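Local coordinates for protein actibind (Aspergillus niger, PDB 3D3Z) that is a T2-family ribonuclease that cleaves RNA, probably without strict base specificity but with a preference for adenylic acid, at residues Trp36-Ser47 and Ile230-Ser238; Leu150-Ile161 and Asp173-His182. All blocks are in the same frame, centred on the assembly; numbering follows the deposited sequence.

Interaction 1: Trp36-Ser47 and Ile230-Ser238. Unlike the reference sequence in segment 36-47: Asp46 (reference Gly). With EDO (1,2-ethanediol), chain G; EDO (1,2-ethanediol), chain F.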
loop_
_atom_site.group_PDB
_atom_site.type_symbol
_atom_site.label_atom_id
_atom_site.label_comp_id
_atom_site.label_asym_id
_atom_site.label_seq_id
_atom_site.Cartn_x
_atom_site.Cartn_y
_atom_site.Cartn_z
ATOM N N TRP A 36 9.481 3.667 6.075
ATOM C CA TRP A 36 10.901 4.020 6.099
ATOM C C TRP A 36 11.535 3.343 7.354
ATOM O O TRP A 36 11.410 3.841 8.497
ATOM C CB TRP A 36 11.060 5.572 6.093
ATOM C CG TRP A 36 12.479 5.985 6.058
ATOM C CD1 TRP A 36 13.245 6.501 7.105
ATOM C CD2 TRP A 36 13.340 5.910 4.930
ATOM N NE1 TRP A 36 14.529 6.719 6.670
ATOM C CE2 TRP A 36 14.608 6.404 5.337
ATOM C CE3 TRP A 36 13.163 5.506 3.599
ATOM C CZ2 TRP A 36 15.686 6.459 4.475
ATOM C CZ3 TRP A 36 14.251 5.572 2.733
ATOM C CH2 TRP A 36 15.490 6.052 3.174
ATOM N N ASP A 37 12.148 2.172 7.164
ATOM C CA ASP A 37 12.690 1.380 8.244
ATOM C C ASP A 37 14.180 1.702 8.345
ATOM O O ASP A 37 14.954 1.361 7.456
ATOM C CB ASP A 37 12.488 -0.132 7.994
ATOM C CG ASP A 37 11.025 -0.595 8.104
ATOM O OD1 ASP A 37 10.173 0.107 8.698
ATOM O OD2 ASP A 37 10.721 -1.715 7.580
ATOM N N TYR A 38 14.581 2.441 9.398
ATOM C CA TYR A 38 16.002 2.879 9.594
ATOM C C TYR A 38 16.703 2.170 10.798
ATOM O O TYR A 38 17.951 1.921 10.801
ATOM C CB TYR A 38 16.063 4.429 9.700
ATOM C CG TYR A 38 15.222 4.928 10.823
ATOM C CD1 TYR A 38 13.883 5.298 10.602
ATOM C CD2 TYR A 38 15.694 4.889 12.142
ATOM C CE1 TYR A 38 13.056 5.661 11.651
ATOM C CE2 TYR A 38 14.874 5.278 13.207
ATOM C CZ TYR A 38 13.567 5.683 12.949
ATOM O OH TYR A 38 12.749 6.006 14.014
ATOM N N ASP A 39 15.931 1.746 11.798
ATOM C CA ASP A 39 16.535 1.036 12.902
ATOM C C ASP A 39 15.658 -0.082 13.439
ATOM O O ASP A 39 14.849 0.164 14.309
ATOM C CB ASP A 39 16.913 2.015 14.053
ATOM C CG ASP A 39 17.630 1.310 15.233
ATOM O OD1 ASP A 39 17.932 0.103 15.132
ATOM O OD2 ASP A 39 17.902 1.957 16.294
ATOM N N PRO A 40 15.830 -1.319 12.930
ATOM C CA PRO A 40 16.795 -1.739 11.914
ATOM C C PRO A 40 16.372 -1.294 10.512
ATOM O O PRO A 40 15.186 -1.168 10.192
ATOM C CB PRO A 40 16.773 -3.266 12.033
ATOM C CG PRO A 40 15.387 -3.569 12.518
ATOM C CD PRO A 40 14.959 -2.438 13.355
ATOM N N SER A 41 17.366 -1.059 9.687
ATOM C CA SER A 41 17.177 -0.761 8.280
ATOM C C SER A 41 16.878 -2.014 7.386
ATOM O O SER A 41 17.358 -3.125 7.638
ATOM C CB SER A 41 18.432 -0.099 7.728
ATOM O OG SER A 41 18.697 1.153 8.307
ATOM N N ASP A 42 16.080 -1.801 6.349
ATOM C CA ASP A 42 15.768 -2.838 5.327
ATOM C C ASP A 42 15.616 -2.105 3.974
ATOM O O ASP A 42 15.573 -0.830 3.943
ATOM C CB ASP A 42 14.541 -3.653 5.704
ATOM C CG ASP A 42 13.292 -2.790 5.825
ATOM O OD1 ASP A 42 13.152 -1.795 5.069
ATOM O OD2 ASP A 42 12.474 -3.059 6.722
ATOM N N GLY A 43 15.608 -2.872 2.890
ATOM C CA GLY A 43 15.372 -2.310 1.573
ATOM C C GLY A 43 16.579 -1.559 1.091
ATOM O O GLY A 43 17.651 -1.607 1.724
ATOM N N PRO A 44 16.459 -0.964 -0.111
ATOM C CA PRO A 44 17.566 -0.144 -0.580
ATOM C C PRO A 44 17.725 1.096 0.328
ATOM O O PRO A 44 16.768 1.568 0.935
ATOM C CB PRO A 44 17.158 0.257 -2.001
ATOM C CG PRO A 44 15.937 -0.556 -2.357
ATOM C CD PRO A 44 15.343 -1.040 -1.071
ATOM N N SER A 45 18.948 1.590 0.405
ATOM C CA SER A 45 19.263 2.790 1.202
ATOM C C SER A 45 18.466 3.995 0.679
ATOM O O SER A 45 18.213 4.949 1.430
ATOM C CB SER A 45 20.766 3.075 1.152
ATOM O OG SER A 45 21.146 3.601 -0.103
ATOM N N ASP A 46 18.056 3.938 -0.596
ATOM C CA ASP A 46 17.365 5.047 -1.257
ATOM C C ASP A 46 15.962 4.691 -1.767
ATOM O O ASP A 46 15.490 5.202 -2.795
ATOM C CB ASP A 46 18.220 5.578 -2.414
ATOM C CG ASP A 46 18.491 4.552 -3.480
ATOM O OD1 ASP A 46 18.270 3.311 -3.300
ATOM O OD2 ASP A 46 18.960 5.000 -4.533
ATOM N N SER A 47 15.268 3.847 -1.017
ATOM C CA SER A 47 13.884 3.572 -1.309
ATOM C C SER A 47 13.149 3.275 -0.038
ATOM O O SER A 47 13.660 2.635 0.857
ATOM C CB SER A 47 13.724 2.370 -2.278
ATOM O OG SER A 47 12.341 2.133 -2.571
ATOM N N ILE A 230 11.515 17.552 11.923
ATOM C CA ILE A 230 11.352 16.115 11.513
ATOM C C ILE A 230 12.663 15.534 11.019
ATOM O O ILE A 230 13.341 16.085 10.133
ATOM C CB ILE A 230 10.239 15.904 10.451
ATOM C CG1 ILE A 230 8.864 16.225 11.043
ATOM C CG2 ILE A 230 10.198 14.426 9.957
ATOM C CD1 ILE A 230 7.751 16.542 9.953
ATOM N N LYS A 231 13.038 14.410 11.610
ATOM C CA LYS A 231 14.234 13.735 11.183
ATOM C C LYS A 231 13.904 12.733 10.077
ATOM O O LYS A 231 12.851 12.119 10.087
ATOM C CB LYS A 231 14.889 12.983 12.330
ATOM C CG LYS A 231 15.115 13.839 13.561
ATOM C CD LYS A 231 15.855 13.088 14.641
ATOM C CE LYS A 231 14.958 12.100 15.381
ATOM N NZ LYS A 231 15.814 10.909 15.818
ATOM N N TYR A 232 14.828 12.618 9.138
ATOM C CA TYR A 232 14.784 11.631 8.060
ATOM C C TYR A 232 16.040 10.770 8.196
ATOM O O TYR A 232 17.072 11.058 7.589
ATOM C CB TYR A 232 14.719 12.355 6.731
ATOM C CG TYR A 232 14.326 11.573 5.485
ATOM C CD1 TYR A 232 13.953 10.220 5.517
ATOM C CD2 TYR A 232 14.277 12.234 4.255
ATOM C CE1 TYR A 232 13.574 9.563 4.337
ATOM C CE2 TYR A 232 13.895 11.591 3.094
ATOM C CZ TYR A 232 13.548 10.252 3.141
ATOM O OH TYR A 232 13.190 9.634 1.956
ATOM N N PRO A 233 16.005 9.783 9.098
ATOM C CA PRO A 233 17.257 9.072 9.408
ATOM C C PRO A 233 17.813 8.254 8.239
ATOM O O PRO A 233 17.024 7.617 7.515
ATOM C CB PRO A 233 16.889 8.202 10.611
ATOM C CG PRO A 233 15.597 8.741 11.128
ATOM C CD PRO A 233 14.895 9.329 9.966
ATOM N N PRO A 234 19.143 8.338 7.999
ATOM C CA PRO A 234 19.767 7.545 6.963
ATOM C C PRO A 234 19.710 6.051 7.308
ATOM O O PRO A 234 19.845 5.682 8.465
ATOM C CB PRO A 234 21.228 8.068 6.935
ATOM C CG PRO A 234 21.189 9.385 7.610
ATOM C CD PRO A 234 20.137 9.220 8.667
ATOM N N LYS A 235 19.417 5.217 6.304
ATOM C CA LYS A 235 19.484 3.767 6.494
ATOM C C LYS A 235 20.940 3.319 6.578
ATOM O O LYS A 235 21.791 3.936 5.951
ATOM C CB LYS A 235 18.737 3.029 5.380
ATOM C CG LYS A 235 17.264 3.316 5.321
ATOM C CD LYS A 235 16.613 2.382 4.300
ATOM C CE LYS A 235 15.134 2.400 4.346
ATOM N NZ LYS A 235 14.564 1.620 3.217
ATOM N N TYR A 236 21.197 2.255 7.334
ATOM C CA TYR A 236 22.520 1.596 7.398
ATOM C C TYR A 236 23.564 2.628 7.871
ATOM O O TYR A 236 24.674 2.639 7.414
ATOM C CB TYR A 236 22.902 0.971 6.023
ATOM C CG TYR A 236 21.800 0.047 5.459
ATOM C CD1 TYR A 236 21.448 -1.138 6.094
ATOM C CD2 TYR A 236 21.109 0.379 4.275
ATOM C CE1 TYR A 236 20.398 -1.930 5.596
ATOM C CE2 TYR A 236 20.077 -0.407 3.770
ATOM C CZ TYR A 236 19.713 -1.555 4.437
ATOM O OH TYR A 236 18.745 -2.371 3.943
ATOM N N SER A 237 23.177 3.474 8.820
ATOM C CA SER A 237 23.937 4.704 9.119
ATOM C C SER A 237 25.309 4.511 9.767
ATOM O O SER A 237 26.304 5.117 9.320
ATOM C CB SER A 237 23.126 5.641 10.003
ATOM O OG SER A 237 23.975 6.639 10.547
ATOM N N SER A 238 25.355 3.736 10.845
ATOM C CA SER A 238 26.620 3.520 11.619
ATOM C C SER A 238 27.070 4.791 12.392
ATOM O O SER A 238 26.957 4.887 13.649
ATOM C CB SER A 238 27.760 2.970 10.719
ATOM O OG SER A 238 28.301 3.996 9.870
HETATM C C1 EDO G . 11.044 -0.229 12.356
HETATM O O1 EDO G . 12.324 -0.274 11.722
HETATM C C2 EDO G . 10.994 -1.106 13.607
HETATM O O2 EDO G . 11.785 -0.481 14.619
HETATM C C1 EDO F . 16.887 -6.785 2.977
HETATM O O1 EDO F . 16.650 -5.816 4.016
HETATM C C2 EDO F . 15.623 -6.899 2.123
HETATM O O2 EDO F . 15.106 -5.612 1.740
HETATM O O HOH W 1 12.019 0.755 4.524
HETATM O O HOH W 2 19.223 6.436 3.603
#
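Trp36 lies between Tyr232 and Lys235. Tyr232 turns its edge onto one face of the indole, with CE1 3.5 Å from Trp36 CE2 and the planes at 64°. Lys235 crosses the opposite face, its CE 3.7 Å from the centroid of the six-membered ring. The indole N-H points in the ring plane to the backbone of Pro233, NE1 to O 2.8 Å, which, with the groups on its two faces, helps hold the ring's rotation.

The Lys235 chain runs extended beyond CG (chi2 -172°), carrying NZ into a cluster of backbone carbonyls. NZ donates to Asp42 O and Ser47 O, each at 2.7 Å, and at greater length to Pro44 O. A water links NZ to Asp42 OD1. Three carbonyls of 42-47 thus surround the ammonium group, which also makes an off-centre cation-pi contact with Trp36.

Tyr236 lies on the exposed side. Its ring lies over Ser41 CB, and its OH meets a lone pair of Gly43 O at 2.6 Å. Ser41 OG accepts from Tyr236 N at 2.9 Å and donates to Tyr38 O. Pro233 CG sits over the centre of the Tyr38 ring.

Asp37 belongs to the pocket of the bound nucleoside analogue. The contact joins the loop between strands 29-35 and 49-56 to the C-terminal tail. Tyr153 of helix 152-158 packs on Trp36 and Tyr232, and Ala195 of strand 195-206 touches Tyr38 and Pro233.

Interaction 2: Leu150-Ile161 and Asp173-His182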
loop_
_atom_site.group_PDB
_atom_site.type_symbol
_atom_site.label_atom_id
_atom_site.label_comp_id
_atom_site.label_asym_id
_atom_site.label_seq_id
_atom_site.Cartn_x
_atom_site.Cartn_y
_atom_site.Cartn_z
ATOM N N LEU A 150 4.691 5.032 -6.890
ATOM C CA LEU A 150 4.687 5.944 -5.726
ATOM C C LEU A 150 6.054 5.954 -5.086
ATOM O O LEU A 150 6.195 5.508 -3.952
ATOM C CB LEU A 150 3.637 5.447 -4.716
ATOM C CG LEU A 150 2.197 5.571 -5.168
ATOM C CD1 LEU A 150 1.277 4.766 -4.275
ATOM C CD2 LEU A 150 1.783 7.039 -5.197
ATOM N N ASP A 151 7.059 6.399 -5.846
ATOM C CA ASP A 151 8.443 6.424 -5.404
ATOM C C ASP A 151 8.654 7.690 -4.522
ATOM O O ASP A 151 9.138 8.726 -4.972
ATOM C CB ASP A 151 9.396 6.385 -6.589
ATOM C CG ASP A 151 10.858 6.360 -6.186
ATOM O OD1 ASP A 151 11.217 6.405 -4.988
ATOM O OD2 ASP A 151 11.696 6.331 -7.108
ATOM N N SER A 152 8.263 7.533 -3.269
ATOM C CA SER A 152 8.419 8.498 -2.178
ATOM C C SER A 152 9.837 9.039 -2.043
ATOM O O SER A 152 10.025 10.252 -1.944
ATOM C CB SER A 152 7.974 7.788 -0.880
ATOM O OG SER A 152 6.620 7.422 -0.978
ATOM N N TYR A 153 10.844 8.170 -2.025
ATOM C CA TYR A 153 12.226 8.632 -1.892
ATOM C C TYR A 153 12.610 9.653 -2.959
ATOM O O TYR A 153 13.201 10.694 -2.630
ATOM C CB TYR A 153 13.229 7.502 -1.928
ATOM C CG TYR A 153 14.627 7.974 -1.620
ATOM C CD1 TYR A 153 15.124 7.865 -0.331
ATOM C CD2 TYR A 153 15.443 8.589 -2.598
ATOM C CE1 TYR A 153 16.378 8.287 -0.013
ATOM C CE2 TYR A 153 16.728 9.047 -2.269
ATOM C CZ TYR A 153 17.175 8.891 -0.963
ATOM O OH TYR A 153 18.428 9.304 -0.564
ATOM N N THR A 154 12.298 9.351 -4.215
ATOM C CA THR A 154 12.618 10.249 -5.309
ATOM C C THR A 154 11.771 11.513 -5.288
ATOM O O THR A 154 12.277 12.591 -5.552
ATOM C CB THR A 154 12.478 9.553 -6.654
ATOM O OG1 THR A 154 13.397 8.464 -6.679
ATOM C CG2 THR A 154 12.852 10.503 -7.796
ATOM N N ALA A 155 10.495 11.393 -4.974
ATOM C CA ALA A 155 9.653 12.583 -4.886
ATOM C C ALA A 155 10.209 13.544 -3.806
ATOM O O ALA A 155 10.199 14.770 -3.987
ATOM C CB ALA A 155 8.231 12.208 -4.585
ATOM N N LEU A 156 10.640 12.980 -2.679
ATOM C CA LEU A 156 11.250 13.756 -1.590
ATOM C C LEU A 156 12.598 14.323 -2.023
ATOM O O LEU A 156 12.855 15.518 -1.880
ATOM C CB LEU A 156 11.371 12.935 -0.291
ATOM C CG LEU A 156 10.044 12.667 0.449
ATOM C CD1 LEU A 156 10.190 11.487 1.419
ATOM C CD2 LEU A 156 9.481 13.879 1.196
ATOM N N SER A 157 13.445 13.474 -2.566
ATOM C CA SER A 157 14.738 13.891 -3.065
ATOM C C SER A 157 14.701 15.085 -4.024
ATOM O O SER A 157 15.585 15.976 -3.950
ATOM C CB SER A 157 15.412 12.739 -3.792
ATOM O OG SER A 157 16.765 13.043 -3.997
ATOM N N ASP A 158 13.718 15.067 -4.932
ATOM C CA ASP A 158 13.560 16.063 -6.007
ATOM C C ASP A 158 13.187 17.431 -5.449
ATOM O O ASP A 158 13.345 18.450 -6.126
ATOM C CB ASP A 158 12.418 15.676 -6.961
ATOM C CG ASP A 158 12.774 14.557 -7.922
ATOM O OD1 ASP A 158 13.963 14.182 -8.064
ATOM O OD2 ASP A 158 11.821 14.052 -8.554
ATOM N N ALA A 159 12.589 17.407 -4.259
ATOM C CA ALA A 159 12.224 18.578 -3.486
ATOM C C ALA A 159 13.286 18.901 -2.435
ATOM O O ALA A 159 13.016 19.659 -1.522
ATOM C CB ALA A 159 10.894 18.326 -2.807
ATOM N N GLY A 160 14.488 18.330 -2.570
ATOM C CA GLY A 160 15.600 18.586 -1.660
ATOM C C GLY A 160 15.501 17.969 -0.269
ATOM O O GLY A 160 16.208 18.402 0.654
ATOM N N ILE A 161 14.647 16.957 -0.099
ATOM C CA ILE A 161 14.457 16.289 1.197
ATOM C C ILE A 161 15.089 14.874 1.117
ATOM O O ILE A 161 14.541 13.955 0.498
ATOM C CB ILE A 161 12.959 16.215 1.571
ATOM C CG1 ILE A 161 12.348 17.629 1.698
ATOM C CG2 ILE A 161 12.766 15.451 2.852
ATOM C CD1 ILE A 161 10.866 17.688 1.561
ATOM N N ASP A 173 6.629 20.765 3.775
ATOM C CA ASP A 173 7.524 20.503 2.660
ATOM C C ASP A 173 7.453 19.016 2.217
ATOM O O ASP A 173 7.447 18.724 1.004
ATOM C CB ASP A 173 8.975 20.872 3.018
ATOM C CG ASP A 173 9.236 22.423 2.983
ATOM O OD1 ASP A 173 8.365 23.152 2.487
ATOM O OD2 ASP A 173 10.307 22.867 3.428
ATOM N N ILE A 174 7.424 18.128 3.216
ATOM C CA ILE A 174 7.297 16.657 3.029
ATOM C C ILE A 174 5.977 16.383 2.302
ATOM O O ILE A 174 5.949 15.705 1.274
ATOM C CB ILE A 174 7.337 15.897 4.395
ATOM C CG1 ILE A 174 8.736 15.978 5.022
ATOM C CG2 ILE A 174 6.887 14.392 4.238
ATOM C CD1 ILE A 174 8.762 15.674 6.496
ATOM N N GLU A 175 4.895 16.911 2.855
ATOM C CA GLU A 175 3.570 16.812 2.270
ATOM C C GLU A 175 3.436 17.316 0.837
ATOM O O GLU A 175 2.746 16.684 0.007
ATOM C CB GLU A 175 2.568 17.549 3.146
ATOM C CG GLU A 175 2.273 16.827 4.441
ATOM C CD GLU A 175 1.352 17.591 5.341
ATOM O OE1 GLU A 175 1.334 18.835 5.230
ATOM O OE2 GLU A 175 0.663 16.950 6.167
ATOM N N ASP A 176 4.078 18.449 0.543
ATOM C CA ASP A 176 4.018 19.015 -0.790
ATOM C C ASP A 176 4.800 18.146 -1.782
ATOM O O ASP A 176 4.326 17.908 -2.901
ATOM C CB ASP A 176 4.573 20.454 -0.829
ATOM C CG ASP A 176 3.722 21.463 -0.056
ATOM O OD1 ASP A 176 2.557 21.197 0.304
ATOM O OD2 ASP A 176 4.256 22.581 0.172
ATOM N N ALA A 177 5.987 17.697 -1.363
ATOM C CA ALA A 177 6.884 16.903 -2.192
ATOM C C ALA A 177 6.209 15.602 -2.669
ATOM O O ALA A 177 6.400 15.159 -3.825
ATOM C CB ALA A 177 8.147 16.581 -1.434
ATOM N N LEU A 178 5.383 15.044 -1.786
ATOM C CA LEU A 178 4.750 13.734 -2.012
ATOM C C LEU A 178 3.413 13.908 -2.702
ATOM O O LEU A 178 3.018 13.084 -3.524
ATOM C CB LEU A 178 4.622 12.992 -0.681
ATOM C CG LEU A 178 5.979 12.603 -0.056
ATOM C CD1 LEU A 178 5.767 12.052 1.342
ATOM C CD2 LEU A 178 6.846 11.636 -0.924
ATOM N N ALA A 179 2.743 15.019 -2.402
ATOM C CA ALA A 179 1.544 15.412 -3.101
ATOM C C ALA A 179 1.782 15.531 -4.618
ATOM O O ALA A 179 0.860 15.321 -5.415
ATOM C CB ALA A 179 1.005 16.730 -2.519
ATOM N N ALA A 180 3.019 15.848 -4.996
ATOM C CA ALA A 180 3.441 16.041 -6.389
ATOM C C ALA A 180 3.416 14.764 -7.245
ATOM O O ALA A 180 3.343 14.841 -8.475
ATOM C CB ALA A 180 4.841 16.609 -6.413
ATOM N N ILE A 181 3.527 13.600 -6.597
ATOM C CA ILE A 181 3.378 12.308 -7.289
ATOM C C ILE A 181 2.011 11.653 -7.039
ATOM O O ILE A 181 1.804 10.467 -7.372
ATOM C CB ILE A 181 4.516 11.341 -6.949
ATOM C CG1 ILE A 181 4.498 10.957 -5.460
ATOM C CG2 ILE A 181 5.856 11.883 -7.405
ATOM C CD1 ILE A 181 5.476 9.838 -5.140
ATOM N N HIS A 182 1.071 12.417 -6.479
ATOM C CA HIS A 182 -0.233 11.912 -6.085
ATOM C C HIS A 182 -1.317 12.944 -6.413
ATOM O O HIS A 182 -2.300 13.116 -5.659
ATOM C CB HIS A 182 -0.226 11.552 -4.598
ATOM C CG HIS A 182 -1.403 10.735 -4.136
ATOM N ND1 HIS A 182 -1.702 9.485 -4.654
ATOM C CD2 HIS A 182 -2.307 10.955 -3.154
ATOM C CE1 HIS A 182 -2.771 9.003 -4.038
ATOM N NE2 HIS A 182 -3.149 9.865 -3.113
HETATM O O HOH W 3 8.212 15.965 -5.369
#
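Helices 152-158 and 171-179 pack with alanines where they cross. The axes of 152-158 and 173-179 come within 8.2 Å at an angle of 117°. Ala155 of the first helix rests its CB against Ala177 O of the second. Ala159, just past the end of the first, meets Ala177, CB to CB 3.5 Å. The alanines let the backbones approach closely. A water donates to both Ala155 O and Ala177 O.

Leucines and isoleucines fill in around this point. Leu178 CD2 lies against the branch point of Leu156, CG, at 3.6 Å, and also reaches Ser152 O. Leu156 CD2 touches Ile174 CG2 and Ala177 CB. Ile181 places CG1 between its backbone N and carbonyl carbon (chi1 65°), and CD1 then lies 3.7 Å from Ala155 CB. Ile161 CD1 lies against Asp173 O at 3.6 Å.

No direct hydrogen bond crosses the contact. The side chain of Asp151 N-caps helix 152-158, taking Thr154 N at OD1, 3.2 Å, from above the carboxylate plane. Thr154 OG1 binds OD2. A Schellman motif ends the helix at Gly160, with backbone bonds from Ile161 N to Leu156 O and from Gly160 N to Ser157 O.

Leu178 and Ser152 also touch Leu199 of strand 195-206, and Ser152 OG is hydrogen-bonded to Tyr201. This is helix-on-helix packing set against the antiparallel sheet of the T2 ribonuclease fold.

In the fold
From the N terminus, the chain leaves strand 29-35 into the loop 36-47, the first half of interaction 1. It then runs through strand 49-56 and four helices before reaching 150-161. Interaction 2 closes a short loop there, with 11 residues between its segments. The chain goes on through strands 188-192, 195-206 and 213-216. Segment 230-238 finally returns to the first loop, so interaction 1 spans 182 residues and interaction 2 is nested inside it. Their centres are 16 Å apart, yet they touch: Tyr232 packs on Leu156, and Asp46 on Tyr153. Together they tie the C-terminal tail, the loop that carries Asp37 of the ligand pocket and the helix pair to the sheet.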